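Local coordinates for protein putative modification methylase (Thermus thermophilus, PDB 2ZIG) that probably methylates cytosine in DNA at N4, using S-adenosyl-L-methionine as methyl donor, as part of a restriction-modification system, at residues Phe128-His139 with Thr165-Pro176. Numbering follows the deposited sequence.
Sequences FDNLNPIIWHKH and TEIEYILMQRKP
D129-H137 and I167-R174 pair as antiparallel strands, their axes 156° apart, through D129 with R174 and, farther along, I134 with I170 and W136 with E168; between them the first strand holds one residue more, a bulge-like irregularity at N132-P133, with P133, which has no N-H to offer, beside L171. There water 1 accepts from M172 N and probably donates to L131 O. On the face of N130 and Q173 two amides meet: N130 ND2 gives to a lone pair of Q173 OE1 at 2.8 Å, and Q173 NE2 reaches water 2 at 2.6 Å. N130 ND2 also bonds Q120 on helix 115-125. Farther along, this face turns apolar, I135 meeting I167 and Y169. The second face mixes apolar and charged residues. I134 CD1 presses tightly on M172 CE, 3.3 Å away, the flexible thioether bending at chi2 (-85°) to get there. L131 CD1 covers one guanidinium face of R174 while CD2 packs on its aliphatic CB, so a long arginine suits leucine's neighbourhood. W136 CE3 rests 3.7 Å from E168 CB, and NE1, the indole's one polar atom, is satisfied by I208 O. At the far end, H137 swings CG anti to its own N (chi1 -162°), and NE2 donates in the ring plane to the anti lone pair of E166 OE1, 2.8 Å away. A leucine in place of H137 would probably leave this carboxylate oxygen without its ring donor and E166 less firmly held. The pair includes the reversed strand of the class I methyltransferase sheet, I167-R174, antiparallel to strand 91-97. Buried amides are thus matched by amides and water, while charge stays near the ends, where D129 salt-bridges R109 of the second subunit.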
ATOM      1  N   PHE B 128      -6.584  11.094  11.188  1.00 33.93           N
ATOM      2  CA  PHE B 128      -6.595   9.650  11.417  1.00 32.66           C
ATOM      3  C   PHE B 128      -5.227   9.077  11.787  1.00 31.60           C
ATOM      4  O   PHE B 128      -4.198   9.578  11.337  1.00 30.32           O
ATOM      5  CB  PHE B 128      -7.082   8.935  10.152  1.00 32.70           C
ATOM      6  CG  PHE B 128      -8.568   8.959   9.974  1.00 31.41           C
ATOM      7  CD1 PHE B 128      -9.383   8.152  10.760  1.00 30.42           C
ATOM      8  CD2 PHE B 128      -9.153   9.790   9.028  1.00 28.33           C
ATOM      9  CE1 PHE B 128     -10.762   8.173  10.608  1.00 30.31           C
ATOM     10  CE2 PHE B 128     -10.531   9.814   8.869  1.00 29.16           C
ATOM     11  CZ  PHE B 128     -11.336   9.003   9.661  1.00 29.05           C
ATOM     12  N   ASP B 129      -5.221   8.032  12.611  1.00 31.16           N
ATOM     13  CA  ASP B 129      -3.973   7.356  12.966  1.00 32.38           C
ATOM     14  C   ASP B 129      -3.868   6.223  11.966  1.00 32.65           C
ATOM     15  O   ASP B 129      -4.756   5.375  11.895  1.00 34.48           O
ATOM     16  CB  ASP B 129      -4.021   6.720  14.358  1.00 32.52           C
ATOM     17  CG  ASP B 129      -3.632   7.672  15.453  1.00 33.24           C
ATOM     18  OD1 ASP B 129      -2.744   8.512  15.225  1.00 32.14           O
ATOM     19  OD2 ASP B 129      -4.205   7.562  16.555  1.00 35.97           O
ATOM     20  N   ASN B 130      -2.799   6.188  11.192  1.00 30.91           N
ATOM     21  CA  ASN B 130      -2.674   5.108  10.236  1.00 29.31           C
ATOM     22  C   ASN B 130      -2.250   3.794  10.889  1.00 28.25           C
ATOM     23  O   ASN B 130      -1.318   3.753  11.681  1.00 29.65           O
ATOM     24  CB  ASN B 130      -1.679   5.479   9.136  1.00 27.78           C
ATOM     25  CG  ASN B 130      -1.444   4.342   8.172  1.00 26.36           C
ATOM     26  OD1 ASN B 130      -0.440   3.642   8.264  1.00 28.30           O
ATOM     27  ND2 ASN B 130      -2.385   4.136   7.253  1.00 24.65           N
ATOM     28  N   LEU B 131      -2.961   2.727  10.554  1.00 26.64           N
ATOM     29  CA  LEU B 131      -2.647   1.397  11.048  1.00 25.08           C
ATOM     30  C   LEU B 131      -2.203   0.587   9.821  1.00 25.26           C
ATOM     31  O   LEU B 131      -2.374   1.031   8.679  1.00 23.36           O
ATOM     32  CB  LEU B 131      -3.886   0.766  11.683  1.00 26.99           C
ATOM     33  CG  LEU B 131      -4.110   0.900  13.204  1.00 29.69           C
ATOM     34  CD1 LEU B 131      -3.583   2.216  13.729  1.00 27.96           C
ATOM     35  CD2 LEU B 131      -5.599   0.743  13.502  1.00 25.98           C
ATOM     36  N   ASN B 132      -1.625  -0.584  10.045  1.00 21.04           N
ATOM     37  CA  ASN B 132      -1.189  -1.397   8.925  1.00 23.69           C
ATOM     38  C   ASN B 132      -2.383  -1.914   8.135  1.00 20.47           C
ATOM     39  O   ASN B 132      -3.377  -2.362   8.697  1.00 21.52           O
ATOM     40  CB  ASN B 132      -0.339  -2.576   9.403  1.00 21.89           C
ATOM     41  CG  ASN B 132       1.134  -2.258   9.393  1.00 25.50           C
ATOM     42  OD1 ASN B 132       1.605  -1.519   8.532  1.00 28.34           O
ATOM     43  ND2 ASN B 132       1.874  -2.820  10.337  1.00 26.69           N
ATOM     44  N   PRO B 133      -2.305  -1.844   6.810  1.00 21.00           N
ATOM     45  CA  PRO B 133      -3.447  -2.343   6.048  1.00 20.44           C
ATOM     46  C   PRO B 133      -3.342  -3.845   5.994  1.00 19.27           C
ATOM     47  O   PRO B 133      -2.336  -4.419   6.417  1.00 16.20           O
ATOM     48  CB  PRO B 133      -3.223  -1.738   4.672  1.00 19.75           C
ATOM     49  CG  PRO B 133      -1.734  -1.836   4.554  1.00 21.81           C
ATOM     50  CD  PRO B 133      -1.262  -1.324   5.911  1.00 19.73           C
ATOM     51  N   ILE B 134      -4.393  -4.469   5.479  1.00 19.74           N
ATOM     52  CA  ILE B 134      -4.412  -5.905   5.278  1.00 20.96           C
ATOM     53  C   ILE B 134      -4.431  -6.043   3.749  1.00 21.50           C
ATOM     54  O   ILE B 134      -5.132  -5.293   3.054  1.00 18.96           O
ATOM     55  CB  ILE B 134      -5.669  -6.562   5.888  1.00 19.77           C
ATOM     56  CG1 ILE B 134      -5.523  -6.646   7.414  1.00 19.12           C
ATOM     57  CG2 ILE B 134      -5.864  -7.962   5.299  1.00 18.01           C
ATOM     58  CD1 ILE B 134      -6.772  -7.152   8.137  1.00 18.25           C
ATOM     59  N   ILE B 135      -3.632  -6.973   3.236  1.00 20.30           N
ATOM     60  CA  ILE B 135      -3.549  -7.204   1.808  1.00 19.47           C
ATOM     61  C   ILE B 135      -4.551  -8.265   1.403  1.00 20.07           C
ATOM     62  O   ILE B 135      -4.479  -9.400   1.855  1.00 19.75           O
ATOM     63  CB  ILE B 135      -2.147  -7.694   1.375  1.00 19.00           C
ATOM     64  CG1 ILE B 135      -1.092  -6.646   1.729  1.00 17.98           C
ATOM     65  CG2 ILE B 135      -2.137  -7.978  -0.143  1.00 20.52           C
ATOM     66  CD1 ILE B 135      -1.463  -5.239   1.288  1.00 16.97           C
ATOM     67  N   TRP B 136      -5.494  -7.894   0.553  1.00 20.33           N
ATOM     68  CA  TRP B 136      -6.463  -8.861   0.092  1.00 20.70           C
ATOM     69  C   TRP B 136      -5.962  -9.483  -1.200  1.00 21.93           C
ATOM     70  O   TRP B 136      -6.039  -8.861  -2.260  1.00 21.74           O
ATOM     71  CB  TRP B 136      -7.813  -8.191  -0.151  1.00 20.72           C
ATOM     72  CG  TRP B 136      -8.835  -9.118  -0.746  1.00 23.71           C
ATOM     73  CD1 TRP B 136      -8.912 -10.481  -0.586  1.00 20.96           C
ATOM     74  CD2 TRP B 136      -9.959  -8.744  -1.547  1.00 23.04           C
ATOM     75  NE1 TRP B 136     -10.020 -10.968  -1.238  1.00 21.30           N
ATOM     76  CE2 TRP B 136     -10.678  -9.925  -1.837  1.00 23.51           C
ATOM     77  CE3 TRP B 136     -10.431  -7.521  -2.046  1.00 25.54           C
ATOM     78  CZ2 TRP B 136     -11.843  -9.918  -2.608  1.00 23.56           C
ATOM     79  CZ3 TRP B 136     -11.592  -7.516  -2.813  1.00 26.40           C
ATOM     80  CH2 TRP B 136     -12.282  -8.708  -3.085  1.00 24.20           C
ATOM     81  N   HIS B 137      -5.438 -10.704  -1.112  1.00 21.75           N
ATOM     82  CA  HIS B 137      -4.954 -11.388  -2.301  1.00 23.85           C
ATOM     83  C   HIS B 137      -6.205 -11.920  -2.978  1.00 24.17           C
ATOM     84  O   HIS B 137      -6.665 -13.030  -2.719  1.00 23.04           O
ATOM     85  CB  HIS B 137      -3.999 -12.525  -1.939  1.00 24.91           C
ATOM     86  CG  HIS B 137      -3.147 -12.968  -3.086  1.00 26.45           C
ATOM     87  ND1 HIS B 137      -2.184 -13.945  -2.966  1.00 29.09           N
ATOM     88  CD2 HIS B 137      -3.102 -12.551  -4.373  1.00 25.50           C
ATOM     89  CE1 HIS B 137      -1.581 -14.110  -4.131  1.00 27.87           C
ATOM     90  NE2 HIS B 137      -2.119 -13.275  -5.000  1.00 27.16           N
ATOM     91  N   LYS B 138      -6.749 -11.063  -3.825  1.00 25.87           N
ATOM     92  CA  LYS B 138      -7.973 -11.284  -4.574  1.00 32.03           C
ATOM     93  C   LYS B 138      -7.835 -12.406  -5.591  1.00 34.28           C
ATOM     94  O   LYS B 138      -8.573 -13.388  -5.547  1.00 35.06           O
ATOM     95  CB  LYS B 138      -8.331  -9.976  -5.289  1.00 32.49           C
ATOM     96  CG  LYS B 138      -9.797  -9.720  -5.573  1.00 36.48           C
ATOM     97  CD  LYS B 138      -9.949  -8.349  -6.246  1.00 37.24           C
ATOM     98  CE  LYS B 138     -11.401  -8.000  -6.558  1.00 39.93           C
ATOM     99  NZ  LYS B 138     -12.041  -8.917  -7.547  1.00 40.09           N
ATOM    100  N   HIS B 139      -6.880 -12.248  -6.501  1.00 36.72           N
ATOM    101  CA  HIS B 139      -6.648 -13.218  -7.565  1.00 37.43           C
ATOM    102  C   HIS B 139      -5.350 -13.985  -7.384  1.00 39.74           C
ATOM    103  O   HIS B 139      -4.277 -13.506  -7.751  1.00 39.94           O
ATOM    104  CB  HIS B 139      -6.632 -12.498  -8.916  1.00 34.90           C
ATOM    105  CG  HIS B 139      -7.818 -11.612  -9.142  1.00 34.60           C
ATOM    106  ND1 HIS B 139      -7.705 -10.254  -9.361  1.00 36.10           N
ATOM    107  CD2 HIS B 139      -9.145 -11.888  -9.174  1.00 34.78           C
ATOM    108  CE1 HIS B 139      -8.909  -9.733  -9.518  1.00 35.69           C
ATOM    109  NE2 HIS B 139      -9.800 -10.703  -9.409  1.00 36.15           N
ATOM    110  N   THR B 165      -2.411  -7.293 -11.756  1.00 23.56           N
ATOM    111  CA  THR B 165      -2.950  -7.018 -10.435  1.00 25.22           C
ATOM    112  C   THR B 165      -3.610  -8.211  -9.759  1.00 23.74           C
ATOM    113  O   THR B 165      -4.557  -8.790 -10.279  1.00 27.55           O
ATOM    114  CB  THR B 165      -3.968  -5.891 -10.501  1.00 24.99           C
ATOM    115  OG1 THR B 165      -3.368  -4.759 -11.136  1.00 28.02           O
ATOM    116  CG2 THR B 165      -4.419  -5.507  -9.107  1.00 28.36           C
ATOM    117  N   GLU B 166      -3.120  -8.568  -8.581  1.00 23.47           N
ATOM    118  CA  GLU B 166      -3.691  -9.684  -7.841  1.00 22.42           C
ATOM    119  C   GLU B 166      -4.237  -9.230  -6.494  1.00 22.14           C
ATOM    120  O   GLU B 166      -4.838 -10.024  -5.780  1.00 22.08           O
ATOM    121  CB  GLU B 166      -2.627 -10.741  -7.573  1.00 21.90           C
ATOM    122  CG  GLU B 166      -2.009 -11.345  -8.801  1.00 25.30           C
ATOM    123  CD  GLU B 166      -0.778 -12.147  -8.469  1.00 26.28           C
ATOM    124  OE1 GLU B 166      -0.762 -12.795  -7.403  1.00 27.91           O
ATOM    125  OE2 GLU B 166       0.173 -12.141  -9.276  1.00 31.78           O
ATOM    126  N   ILE B 167      -4.043  -7.964  -6.146  1.00 20.94           N
ATOM    127  CA  ILE B 167      -4.467  -7.500  -4.830  1.00 21.93           C
ATOM    128  C   ILE B 167      -5.254  -6.199  -4.734  1.00 22.36           C
ATOM    129  O   ILE B 167      -5.349  -5.417  -5.680  1.00 21.96           O
ATOM    130  CB  ILE B 167      -3.231  -7.305  -3.910  1.00 20.84           C
ATOM    131  CG1 ILE B 167      -2.399  -6.120  -4.432  1.00 21.98           C
ATOM    132  CG2 ILE B 167      -2.371  -8.584  -3.885  1.00 18.40           C
ATOM    133  CD1 ILE B 167      -1.273  -5.653  -3.518  1.00 17.07           C
ATOM    134  N   GLU B 168      -5.802  -5.992  -3.541  1.00 24.42           N
ATOM    135  CA  GLU B 168      -6.506  -4.777  -3.175  1.00 24.21           C
ATOM    136  C   GLU B 168      -6.025  -4.495  -1.759  1.00 23.53           C
ATOM    137  O   GLU B 168      -5.540  -5.395  -1.072  1.00 22.35           O
ATOM    138  CB  GLU B 168      -8.018  -4.955  -3.224  1.00 27.21           C
ATOM    139  CG  GLU B 168      -8.551  -4.825  -4.631  1.00 27.49           C
ATOM    140  CD  GLU B 168     -10.045  -4.693  -4.669  1.00 29.87           C
ATOM    141  OE1 GLU B 168     -10.598  -4.022  -3.771  1.00 28.69           O
ATOM    142  OE2 GLU B 168     -10.661  -5.246  -5.605  1.00 32.30           O
ATOM    143  N   TYR B 169      -6.144  -3.248  -1.329  1.00 21.20           N
ATOM    144  CA  TYR B 169      -5.659  -2.854  -0.020  1.00 20.00           C
ATOM    145  C   TYR B 169      -6.784  -2.580   0.966  1.00 20.60           C
ATOM    146  O   TYR B 169      -7.748  -1.898   0.644  1.00 19.42           O
ATOM    147  CB  TYR B 169      -4.797  -1.596  -0.159  1.00 21.25           C
ATOM    148  CG  TYR B 169      -3.695  -1.709  -1.192  1.00 20.55           C
ATOM    149  CD1 TYR B 169      -2.405  -2.095  -0.831  1.00 21.24           C
ATOM    150  CD2 TYR B 169      -3.954  -1.464  -2.536  1.00 22.34           C
ATOM    151  CE1 TYR B 169      -1.392  -2.235  -1.799  1.00 20.92           C
ATOM    152  CE2 TYR B 169      -2.959  -1.600  -3.503  1.00 22.23           C
ATOM    153  CZ  TYR B 169      -1.681  -1.986  -3.127  1.00 20.51           C
ATOM    154  OH  TYR B 169      -0.706  -2.119  -4.092  1.00 25.59           O
ATOM    155  N   ILE B 170      -6.667  -3.124   2.169  1.00 19.97           N
ATOM    156  CA  ILE B 170      -7.689  -2.863   3.168  1.00 20.36           C
ATOM    157  C   ILE B 170      -7.049  -1.903   4.140  1.00 19.66           C
ATOM    158  O   ILE B 170      -6.329  -2.309   5.040  1.00 20.69           O
ATOM    159  CB  ILE B 170      -8.142  -4.145   3.890  1.00 19.99           C
ATOM    160  CG1 ILE B 170      -8.746  -5.115   2.869  1.00 19.53           C
ATOM    161  CG2 ILE B 170      -9.204  -3.805   4.946  1.00 20.76           C
ATOM    162  CD1 ILE B 170      -9.170  -6.455   3.462  1.00 23.52           C
ATOM    163  N   LEU B 171      -7.296  -0.615   3.908  1.00 20.25           N
ATOM    164  CA  LEU B 171      -6.753   0.460   4.730  1.00 19.78           C
ATOM    165  C   LEU B 171      -7.433   0.535   6.085  1.00 19.47           C
ATOM    166  O   LEU B 171      -8.640   0.365   6.194  1.00 21.17           O
ATOM    167  CB  LEU B 171      -6.904   1.788   3.994  1.00 18.12           C
ATOM    168  CG  LEU B 171      -6.310   1.781   2.579  1.00 17.98           C
ATOM    169  CD1 LEU B 171      -6.597   3.105   1.880  1.00 19.48           C
ATOM    170  CD2 LEU B 171      -4.819   1.537   2.669  1.00 15.49           C
ATOM    171  N   MET B 172      -6.644   0.793   7.118  1.00 22.49           N
ATOM    172  CA  MET B 172      -7.155   0.891   8.477  1.00 24.23           C
ATOM    173  C   MET B 172      -6.807   2.273   9.024  1.00 26.34           C
ATOM    174  O   MET B 172      -5.635   2.591   9.246  1.00 25.48           O
ATOM    175  CB  MET B 172      -6.514  -0.192   9.345  1.00 24.63           C
ATOM    176  CG  MET B 172      -6.636  -1.599   8.779  1.00 24.58           C
ATOM    177  SD  MET B 172      -8.181  -2.393   9.216  1.00 28.72           S
ATOM    178  CE  MET B 172      -7.869  -4.079   8.672  1.00 30.40           C
ATOM    179  N   GLN B 173      -7.834   3.090   9.232  1.00 27.12           N
ATOM    180  CA  GLN B 173      -7.646   4.437   9.739  1.00 29.28           C
ATOM    181  C   GLN B 173      -8.412   4.600  11.040  1.00 30.28           C
ATOM    182  O   GLN B 173      -9.644   4.619  11.045  1.00 32.71           O
ATOM    183  CB  GLN B 173      -8.124   5.441   8.697  1.00 28.61           C
ATOM    184  CG  GLN B 173      -7.383   5.307   7.372  1.00 27.93           C
ATOM    185  CD  GLN B 173      -5.900   5.546   7.524  1.00 30.05           C
ATOM    186  OE1 GLN B 173      -5.079   4.690   7.185  1.00 31.60           O
ATOM    187  NE2 GLN B 173      -5.543   6.720   8.041  1.00 30.91           N
ATOM    188  N   ARG B 174      -7.675   4.721  12.140  1.00 30.96           N
ATOM    189  CA  ARG B 174      -8.279   4.846  13.460  1.00 32.03           C
ATOM    190  C   ARG B 174      -8.392   6.269  13.974  1.00 32.02           C
ATOM    191  O   ARG B 174      -7.477   7.074  13.811  1.00 29.96           O
ATOM    192  CB  ARG B 174      -7.484   4.010  14.470  1.00 34.18           C
ATOM    193  CG  ARG B 174      -8.104   3.932  15.856  1.00 37.90           C
ATOM    194  CD  ARG B 174      -7.460   2.830  16.689  1.00 39.12           C
ATOM    195  NE  ARG B 174      -6.044   3.080  16.945  1.00 43.77           N
ATOM    196  CZ  ARG B 174      -5.213   2.194  17.490  1.00 44.13           C
ATOM    197  NH1 ARG B 174      -3.939   2.504  17.688  1.00 43.89           N
ATOM    198  NH2 ARG B 174      -5.650   0.990  17.831  1.00 45.98           N
ATOM    199  N   LYS B 175      -9.533   6.574  14.587  1.00 34.56           N
ATOM    200  CA  LYS B 175      -9.753   7.892  15.162  1.00 36.29           C
ATOM    201  C   LYS B 175      -9.184   7.837  16.568  1.00 37.57           C
ATOM    202  O   LYS B 175      -9.683   7.098  17.415  1.00 38.08           O
ATOM    203  CB  LYS B 175     -11.243   8.227  15.244  1.00 36.89           C
ATOM    204  CG  LYS B 175     -11.513   9.543  15.979  1.00 36.27           C
ATOM    205  CD  LYS B 175     -12.993   9.864  16.060  1.00 35.91           C
ATOM    206  CE  LYS B 175     -13.216  11.197  16.753  1.00 36.22           C
ATOM    207  NZ  LYS B 175     -14.656  11.563  16.813  1.00 34.80           N
ATOM    208  N   PRO B 176      -8.128   8.609  16.839  1.00 39.31           N
ATOM    209  CA  PRO B 176      -7.527   8.605  18.172  1.00 42.14           C
ATOM    210  C   PRO B 176      -8.512   9.135  19.207  1.00 45.59           C
ATOM    211  O   PRO B 176      -9.646   9.477  18.873  1.00 45.85           O
ATOM    212  CB  PRO B 176      -6.319   9.517  18.000  1.00 40.59           C
ATOM    213  CG  PRO B 176      -6.809  10.510  17.015  1.00 40.82           C
ATOM    214  CD  PRO B 176      -7.523   9.654  15.995  1.00 39.36           C
TER
HETATM  215  O   HOH W   1      -4.027   1.487   6.530  1.00 16.69           O
HETATM  216  O   HOH W   2      -3.176   7.426   7.285  1.00 41.28           O